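Local coordinates for FMN-binding protein (PDB 3IN6) that binds flavin mononucleotide as a flavoprotein, probably as a two-fold symmetric dimer of the split-barrel flavin-binding kind, at the interface of chains A and B. Numbering follows the deposited sequence. Chains: chain A/B, FMN-binding protein.

Contact 1: the interface of chains A and B. Residues chain A 36, 44-46; chain B 36, 81, 99.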
ATOM      1  N   SER A  36       3.399   1.097  -3.525  1.00 15.39           N
ATOM      2  CA  SER A  36       4.225   0.460  -2.535  1.00 17.30           C
ATOM      3  C   SER A  36       5.512   0.080  -3.269  1.00 17.17           C
ATOM      4  O   SER A  36       5.453  -0.428  -4.390  1.00 17.92           O
ATOM      5  CB  SER A  36       3.514  -0.760  -1.915  1.00 13.58           C
ATOM      6  OG  SER A  36       2.325  -0.386  -1.244  1.00 19.34           O
ATOM      7  N   VAL A  44      10.341  -2.072   2.902  1.00 17.60           N
ATOM      8  CA  VAL A  44       9.197  -1.703   2.082  1.00 18.74           C
ATOM      9  C   VAL A  44       8.668  -0.328   2.470  1.00 18.99           C
ATOM     10  O   VAL A  44       8.656   0.042   3.637  1.00 19.23           O
ATOM     11  CB  VAL A  44       8.057  -2.755   2.230  1.00 20.90           C
ATOM     12  CG1 VAL A  44       6.856  -2.397   1.371  1.00 20.42           C
ATOM     13  CG2 VAL A  44       8.565  -4.146   1.877  1.00 17.80           C
ATOM     14  N   ASN A  45       8.268   0.438   1.469  1.00 18.94           N
ATOM     15  CA  ASN A  45       7.643   1.732   1.676  1.00 18.66           C
ATOM     16  C   ASN A  45       6.328   1.744   0.932  1.00 18.47           C
ATOM     17  O   ASN A  45       6.110   0.942   0.015  1.00 18.19           O
ATOM     18  CB  ASN A  45       8.516   2.870   1.124  1.00 19.86           C
ATOM     19  CG  ASN A  45       8.058   4.249   1.612  1.00 19.58           C
ATOM     20  OD1 ASN A  45       7.672   4.393   2.761  1.00 19.42           O
ATOM     21  ND2 ASN A  45       8.110   5.260   0.741  1.00 16.01           N
ATOM     22  N   ILE A  46       5.464   2.655   1.352  1.00 18.99           N
ATOM     23  CA  ILE A  46       4.197   2.951   0.705  1.00 19.46           C
ATOM     24  C   ILE A  46       3.967   4.478   0.780  1.00 21.38           C
ATOM     25  O   ILE A  46       4.307   5.134   1.775  1.00 19.65           O
ATOM     26  CB  ILE A  46       3.036   2.193   1.326  1.00 19.97           C
ATOM     27  CG1 ILE A  46       1.757   2.457   0.512  1.00 19.24           C
ATOM     28  CG2 ILE A  46       2.892   2.544   2.804  1.00 16.60           C
ATOM     29  CD1 ILE A  46       0.594   1.624   0.904  1.00 13.75           C
TER
ATOM     30  N   SER B  36       1.827  -3.779   3.196  1.00 24.44           N
ATOM     31  CA  SER B  36       2.665  -4.005   2.018  1.00 23.06           C
ATOM     32  C   SER B  36       3.845  -4.867   2.420  1.00 23.10           C
ATOM     33  O   SER B  36       4.419  -4.676   3.488  1.00 24.24           O
ATOM     34  CB  SER B  36       3.147  -2.701   1.412  1.00 21.14           C
ATOM     35  OG  SER B  36       2.042  -1.877   1.133  1.00 19.22           O
ATOM     36  N   VAL B  81       4.889  -2.729   5.892  1.00 24.15           N
ATOM     37  CA  VAL B  81       4.394  -1.440   6.363  1.00 23.03           C
ATOM     38  C   VAL B  81       2.885  -1.401   6.274  1.00 23.12           C
ATOM     39  O   VAL B  81       2.305  -1.761   5.237  1.00 22.03           O
ATOM     40  CB  VAL B  81       4.975  -0.215   5.595  1.00 24.82           C
ATOM     41  CG1 VAL B  81       4.858  -0.387   4.044  1.00 20.06           C
ATOM     42  CG2 VAL B  81       4.274   1.065   6.051  1.00 22.37           C
ATOM     43  N   TYR B  99       5.680   1.160   9.991  1.00 23.61           N
ATOM     44  CA  TYR B  99       6.675   0.263   9.395  1.00 24.01           C
ATOM     45  C   TYR B  99       6.952  -0.836  10.389  1.00 24.95           C
ATOM     46  O   TYR B  99       7.202  -0.557  11.558  1.00 26.17           O
ATOM     47  CB  TYR B  99       7.935   1.052   9.047  1.00 23.08           C
ATOM     48  CG  TYR B  99       7.635   2.100   8.018  1.00 24.17           C
ATOM     49  CD1 TYR B  99       7.078   3.329   8.378  1.00 24.62           C
ATOM     50  CD2 TYR B  99       7.869   1.853   6.668  1.00 23.76           C
ATOM     51  CE1 TYR B  99       6.778   4.285   7.410  1.00 23.73           C
ATOM     52  CE2 TYR B  99       7.582   2.790   5.708  1.00 23.53           C
ATOM     53  CZ  TYR B  99       7.036   4.000   6.078  1.00 23.84           C
ATOM     54  OH  TYR B  99       6.743   4.915   5.099  1.00 26.99           O
TER

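Contact 2: the interface of chains A and B. Residues chain A 31-32; chain B 87, 89-93.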
ATOM      1  N   ILE A  31      -7.831  10.094  -4.518  1.00 18.33           N
ATOM      2  CA  ILE A  31      -6.911  10.409  -3.423  1.00 18.88           C
ATOM      3  C   ILE A  31      -6.421   9.089  -2.833  1.00 18.25           C
ATOM      4  O   ILE A  31      -5.230   8.914  -2.559  1.00 17.75           O
ATOM      5  CB  ILE A  31      -7.612  11.216  -2.307  1.00 19.22           C
ATOM      6  CG1 ILE A  31      -8.101  12.568  -2.822  1.00 21.50           C
ATOM      7  CG2 ILE A  31      -6.678  11.475  -1.138  1.00 19.72           C
ATOM      8  CD1 ILE A  31      -8.886  13.377  -1.777  1.00 22.76           C
ATOM      9  N   SER A  32      -7.348   8.138  -2.708  1.00 16.94           N
ATOM     10  CA  SER A  32      -7.066   6.840  -2.121  1.00 16.03           C
ATOM     11  C   SER A  32      -6.376   5.896  -3.112  1.00 16.15           C
ATOM     12  O   SER A  32      -6.887   4.819  -3.429  1.00 14.77           O
ATOM     13  CB  SER A  32      -8.371   6.229  -1.626  1.00 14.98           C
ATOM     14  OG  SER A  32      -9.118   5.788  -2.731  1.00 15.37           O
TER
ATOM     15  N   THR B  87     -10.057   9.204   3.613  1.00 27.97           N
ATOM     16  CA  THR B  87     -10.242  10.273   2.639  1.00 29.52           C
ATOM     17  C   THR B  87     -11.689  10.575   2.299  1.00 31.53           C
ATOM     18  O   THR B  87     -12.533   9.684   2.287  1.00 30.57           O
ATOM     19  CB  THR B  87      -9.520   9.936   1.309  1.00 29.09           C
ATOM     20  OG1 THR B  87      -9.555  11.078   0.443  1.00 33.04           O
ATOM     21  CG2 THR B  87     -10.184   8.753   0.610  1.00 19.80           C
ATOM     22  N   ASN B  89     -12.456  11.564  -0.623  1.00 43.50           N
ATOM     23  CA  ASN B  89     -12.540  11.355  -2.068  1.00 45.52           C
ATOM     24  C   ASN B  89     -12.812  12.679  -2.782  1.00 45.99           C
ATOM     25  O   ASN B  89     -13.329  12.705  -3.900  1.00 46.52           O
ATOM     26  CB  ASN B  89     -13.621  10.322  -2.424  1.00 46.92           C
ATOM     27  CG  ASN B  89     -13.282   8.927  -1.936  1.00 49.84           C
ATOM     28  OD1 ASN B  89     -12.139   8.469  -2.063  1.00 52.30           O
ATOM     29  ND2 ASN B  89     -14.283   8.229  -1.403  1.00 52.50           N
ATOM     30  N   ASP B  90     -12.457  13.777  -2.118  1.00 46.60           N
ATOM     31  CA  ASP B  90     -12.670  15.119  -2.638  1.00 46.39           C
ATOM     32  C   ASP B  90     -11.373  15.896  -2.446  1.00 45.80           C
ATOM     33  O   ASP B  90     -10.563  15.984  -3.363  1.00 46.49           O
ATOM     34  CB  ASP B  90     -13.859  15.784  -1.924  1.00 47.02           C
ATOM     35  CG  ASP B  90     -14.114  17.213  -2.392  1.00 48.20           C
ATOM     36  OD1 ASP B  90     -13.765  17.557  -3.540  1.00 50.07           O
ATOM     37  OD2 ASP B  90     -14.684  17.996  -1.604  1.00 50.11           O
ATOM     38  N   LYS B  91     -11.161  16.432  -1.253  1.00 45.00           N
ATOM     39  CA  LYS B  91      -9.944  17.180  -0.967  1.00 44.35           C
ATOM     40  C   LYS B  91      -9.165  16.603   0.221  1.00 43.83           C
ATOM     41  O   LYS B  91      -7.935  16.686   0.257  1.00 45.30           O
ATOM     42  CB  LYS B  91     -10.289  18.648  -0.671  1.00 43.75           C
ATOM     43  CG  LYS B  91     -11.235  19.317  -1.673  1.00 43.03           C
ATOM     44  CD  LYS B  91     -10.746  19.239  -3.107  1.00 41.53           C
ATOM     45  N   SER B  92      -9.876  15.986   1.163  1.00 42.36           N
ATOM     46  CA  SER B  92      -9.286  15.534   2.426  1.00 41.56           C
ATOM     47  C   SER B  92      -8.580  14.187   2.433  1.00 38.76           C
ATOM     48  O   SER B  92      -9.030  13.237   1.807  1.00 38.03           O
ATOM     49  CB  SER B  92     -10.385  15.481   3.487  1.00 42.28           C
ATOM     50  OG  SER B  92     -11.067  16.720   3.574  1.00 46.23           O
ATOM     51  N   LYS B  93      -7.477  14.131   3.181  1.00 37.45           N
ATOM     52  CA  LYS B  93      -6.712  12.913   3.405  1.00 35.87           C
ATOM     53  C   LYS B  93      -6.121  12.947   4.814  1.00 34.60           C
ATOM     54  O   LYS B  93      -5.736  14.007   5.305  1.00 34.01           O
ATOM     55  CB  LYS B  93      -5.563  12.762   2.390  1.00 37.71           C
ATOM     56  CG  LYS B  93      -4.335  13.652   2.647  1.00 33.60           C
TER

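Contact 1: the interface of chains A and B
The phenol OH of B:Tyr99 donates to the side-chain amide oxygen of A:Asn45, with 2.6 Å between OH and OD1. The donor lies almost on the extension of the amide C=O bond, at 174°, and the amide oxygen comes to the ring's edge in the ring plane, with amide and ring nearly coplanar (15° apart). That same edge also takes the backbone carbonyl of A:Val44, whose O lies in the ring plane 3.6 Å from CE2 of B:Tyr99. One ring face is backed from within chain B by CG2 of B:Val81, 3.7 Å above the plane and displaced toward the rim, which should limit tilting of the phenol. The amide of A:Asn45 reaches the tyrosine because chi1 (-166°) swings CG opposite the backbone N, away from its strand. A:Asn45 is itself an FMN-binding residue, so this bond probably helps to orient a flavin-site amide from the opposite subunit. A phenylalanine in place of B:Tyr99 has no hydroxyl to offer OD1 of A:Asn45, and the flavin-site amide would probably be freer to turn. Beside the polar pair, B:Val81 directs CG1 at the aliphatic side chains of chain A: it lies 3.7 Å from CG2 of A:Ile46 and 3.9 Å from CG1 of A:Val44. The latter methyl also packs on CB of B:Ser36. Farther along, the hydroxyls of A:Ser36 and B:Ser36 share a hydrogen bond of 2.8 Å between their OG atoms, with the donor undecided. Because equivalent residues meet here, this pair marks the neighbourhood of the two-fold axis. In the fold, chain A contributes strands 33-38 and 44-48, which face strands 33-38, 79-87 and 93-106 of chain B, so that strands of one subunit pack on strands of the other.

Contact 2: the interface of chains A and B
The turn joining strands 79-87 and 93-106 of chain B, a beta-hairpin of the flavin-binding domain, receives A:Ile31 from the loop between helix 2-28 and strand 33-38 of chain A. A:Ile31 buries 81 Å² against chain B, and its two branches divide the work. CG1 stands anti to the carbonyl carbon (chi1 -63°) and the chain beyond is extended, which carries CD1 into the turn, 3.5 Å from the backbone O of B:Asp90 and 4.0 Å from CA of B:Lys91. The other branch, CG2, points toward the start of the second strand and lies 3.9 Å from CB of B:Lys93. Between the branches, OG1 of B:Thr87 lies 3.3 Å from both CD1 and CG2 of A:Ile31, so the isoleucine straddles the hydroxyl. Bonds within chain B hold that hydroxyl: OG1 of B:Thr87 donates to the backbone O of B:Ser92 over 2.6 Å, nearly in line with the carbonyl bond (170°), and accepts from the backbone N of B:Asn89 at 3.1 Å. The two bonds link B:Asn89 and B:Ser92 through one side chain and probably steady the surface on which A:Ile31 rests. The methyl CG2 of B:Thr87 is turned the other way, to CB of A:Ser32 at 3.8 Å. The side chains of B:Lys91 and B:Lys93 are incompletely modelled, so their outer atoms support no claim.

The C-alpha centres of contact 1 and contact 2 lie about 20 Å apart on one two-fold symmetric interface, and each recurs with the chains exchanged. They share chain B strands 79-87 and 93-106: contact 1 uses B:Val81 and B:Tyr99 within them, contact 2 the hairpin turn where they join. On chain A, strand 33-38 enters contact 1 and the loop just before it enters contact 2. The same elements thus engage the partner near the axis and farther out, which would favour one fixed subunit arrangement, probably a dimer whose interface adjoins the flavin site, since A:Asn45 of contact 1 is an FMN-binding residue.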